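Local coordinates for NanU sialic acid binding protein (Bacteroides fragilis, PDB 4L7T), which binds sialic acid with high affinity and, as a SusD-family protein of the outer membrane, probably delivers it to a partner transporter for uptake, at residues N125-E130 against S187-F191. Sequence-based numbering, arbitrary orientation.
Sequences NYYLGE and SEKGF
Both segments are alpha-helical, with phi/psi mostly near -65/-40 and F191 relaxing to -72/-28, and run nearly antiparallel: their axes cross at -152° and approach to 7.0 Å, very tight for two helices. The register sets S187 opposite G129 (CA to CA 3.9 Å) and G190 opposite N125 (CA to CA 4.3 Å). At S187 the t rotamer carries the hydroxyl across the interface, where OG donates a 2.7 Å hydrogen bond to G129 O; T209 of helix 206-223 is a second partner of the same hydroxyl. The carbonyl of S187 faces G129 as well, its O lying 3.5 Å from G129 CA in a CA-H...O contact. One turn on from S187, G190 brings its bare backbone against the first helix: its CA sits 3.2 Å from N125 O, and a CB here would clash with that oxygen and with G129 N. F191 closes the helix's contribution. Its m rotamer (chi1 -67°) lays the ring over the first helix, with G129 CA 3.7 Å from the ring centroid in a CH-pi contact; F191 CZ lies 3.3 Å from G129 C and 3.4 Å from E130 N. A CB on G129 would run into this ring, 2.8 Å from F191 CE2. The edge of F191 meets the face of Y126 in a T-shaped pair, centroids 4.8 Å apart and planes at 77°, while Y126 OH is hydrogen-bonded to S196 and K198. Glycines on both helices thus permit near backbone-to-backbone packing between helices 121-146 and 173-191, an antiparallel helix pair consistent with the TPR-like helical scaffold of SusD-family proteins.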
loop_
_atom_site.group_PDB
_atom_site.type_symbol
_atom_site.label_atom_id
_atom_site.label_comp_id
_atom_site.label_asym_id
_atom_site.label_seq_id
_atom_site.Cartn_x
_atom_site.Cartn_y
_atom_site.Cartn_z
ATOM N N ASN A 125 -1.016 16.646 -22.426
ATOM C CA ASN A 125 -2.110 16.447 -21.487
ATOM C C ASN A 125 -1.958 15.085 -20.768
ATOM O O ASN A 125 -2.314 15.007 -19.594
ATOM C CB ASN A 125 -3.452 16.616 -22.204
ATOM C CG ASN A 125 -3.853 18.088 -22.354
ATOM O OD1 ASN A 125 -3.503 18.927 -21.542
ATOM N ND2 ASN A 125 -4.631 18.390 -23.394
ATOM N N TYR A 126 -1.477 14.025 -21.426
ATOM C CA TYR A 126 -1.298 12.772 -20.730
ATOM C C TYR A 126 -0.229 12.960 -19.640
ATOM O O TYR A 126 -0.387 12.421 -18.514
ATOM C CB TYR A 126 -0.913 11.680 -21.683
ATOM C CG TYR A 126 -1.191 10.344 -21.128
ATOM C CD1 TYR A 126 -2.399 9.729 -21.385
ATOM C CD2 TYR A 126 -0.255 9.702 -20.309
ATOM C CE1 TYR A 126 -2.658 8.469 -20.851
ATOM C CE2 TYR A 126 -0.506 8.447 -19.750
ATOM C CZ TYR A 126 -1.720 7.829 -20.046
ATOM O OH TYR A 126 -1.938 6.601 -19.493
ATOM N N TYR A 127 0.834 13.727 -19.985
ATOM C CA TYR A 127 1.863 13.921 -18.936
ATOM C C TYR A 127 1.276 14.676 -17.764
ATOM O O TYR A 127 1.648 14.380 -16.610
ATOM C CB TYR A 127 3.074 14.664 -19.517
ATOM C CG TYR A 127 3.986 13.789 -20.360
ATOM C CD1 TYR A 127 4.389 12.524 -19.982
ATOM C CD2 TYR A 127 4.484 14.289 -21.588
ATOM C CE1 TYR A 127 5.243 11.758 -20.717
ATOM C CE2 TYR A 127 5.324 13.551 -22.352
ATOM C CZ TYR A 127 5.731 12.287 -21.962
ATOM O OH TYR A 127 6.556 11.499 -22.765
ATOM N N LEU A 128 0.445 15.681 -18.008
ATOM C CA LEU A 128 -0.201 16.423 -16.946
ATOM C C LEU A 128 -1.150 15.529 -16.144
ATOM O O LEU A 128 -1.234 15.586 -14.918
ATOM C CB LEU A 128 -0.996 17.656 -17.427
ATOM C CG LEU A 128 -0.056 18.690 -18.100
ATOM C CD1 LEU A 128 -0.908 19.721 -18.685
ATOM C CD2 LEU A 128 0.917 19.305 -16.983
ATOM N N GLY A 129 -1.870 14.664 -16.825
ATOM C CA GLY A 129 -2.646 13.627 -16.067
ATOM C C GLY A 129 -1.789 12.837 -15.120
ATOM O O GLY A 129 -2.202 12.653 -13.940
ATOM N N GLU A 130 -0.619 12.364 -15.550
ATOM C CA GLU A 130 0.232 11.559 -14.682
ATOM C C GLU A 130 0.791 12.410 -13.534
ATOM O O GLU A 130 0.827 11.966 -12.365
ATOM C CB GLU A 130 1.405 10.917 -15.401
ATOM C CG GLU A 130 0.892 9.936 -16.509
ATOM C CD GLU A 130 1.963 9.159 -17.129
ATOM O OE1 GLU A 130 2.717 9.843 -17.854
ATOM O OE2 GLU A 130 2.049 7.909 -17.056
ATOM N N SER A 187 -5.811 16.296 -13.129
ATOM C CA SER A 187 -5.376 15.020 -13.687
ATOM C C SER A 187 -6.433 14.464 -14.680
ATOM O O SER A 187 -6.075 14.012 -15.778
ATOM C CB SER A 187 -5.110 13.971 -12.537
ATOM O OG SER A 187 -4.797 12.752 -13.148
ATOM N N GLU A 188 -7.699 14.453 -14.266
ATOM C CA GLU A 188 -8.806 13.989 -15.106
ATOM C C GLU A 188 -8.876 14.818 -16.359
ATOM O O GLU A 188 -9.115 14.240 -17.431
ATOM C CB GLU A 188 -10.131 14.119 -14.339
ATOM C CG GLU A 188 -10.247 13.070 -13.226
ATOM C CD GLU A 188 -11.615 13.136 -12.530
ATOM O OE1 GLU A 188 -11.923 14.122 -11.849
ATOM O OE2 GLU A 188 -12.454 12.225 -12.773
ATOM N N LYS A 189 -8.722 16.138 -16.204
ATOM C CA LYS A 189 -8.727 17.008 -17.385
ATOM C C LYS A 189 -7.627 16.572 -18.362
ATOM O O LYS A 189 -7.874 16.552 -19.619
ATOM C CB LYS A 189 -8.603 18.471 -16.974
ATOM C CG LYS A 189 -8.773 19.454 -18.168
ATOM C CD LYS A 189 -8.375 20.860 -17.765
ATOM C CE LYS A 189 -8.533 21.817 -18.978
ATOM N NZ LYS A 189 -9.865 22.408 -18.954
ATOM N N GLY A 190 -6.434 16.200 -17.847
ATOM C CA GLY A 190 -5.317 15.845 -18.718
ATOM C C GLY A 190 -5.633 14.549 -19.453
ATOM O O GLY A 190 -5.439 14.410 -20.685
ATOM N N PHE A 191 -6.152 13.545 -18.722
ATOM C CA PHE A 191 -6.436 12.307 -19.423
ATOM C C PHE A 191 -7.609 12.333 -20.364
ATOM O O PHE A 191 -7.643 11.508 -21.297
ATOM C CB PHE A 191 -6.651 11.166 -18.414
ATOM C CG PHE A 191 -5.414 10.802 -17.646
ATOM C CD1 PHE A 191 -4.239 10.339 -18.329
ATOM C CD2 PHE A 191 -5.397 10.856 -16.229
ATOM C CE1 PHE A 191 -3.049 9.935 -17.626
ATOM C CE2 PHE A 191 -4.255 10.507 -15.529
ATOM C CZ PHE A 191 -3.060 10.018 -16.180
#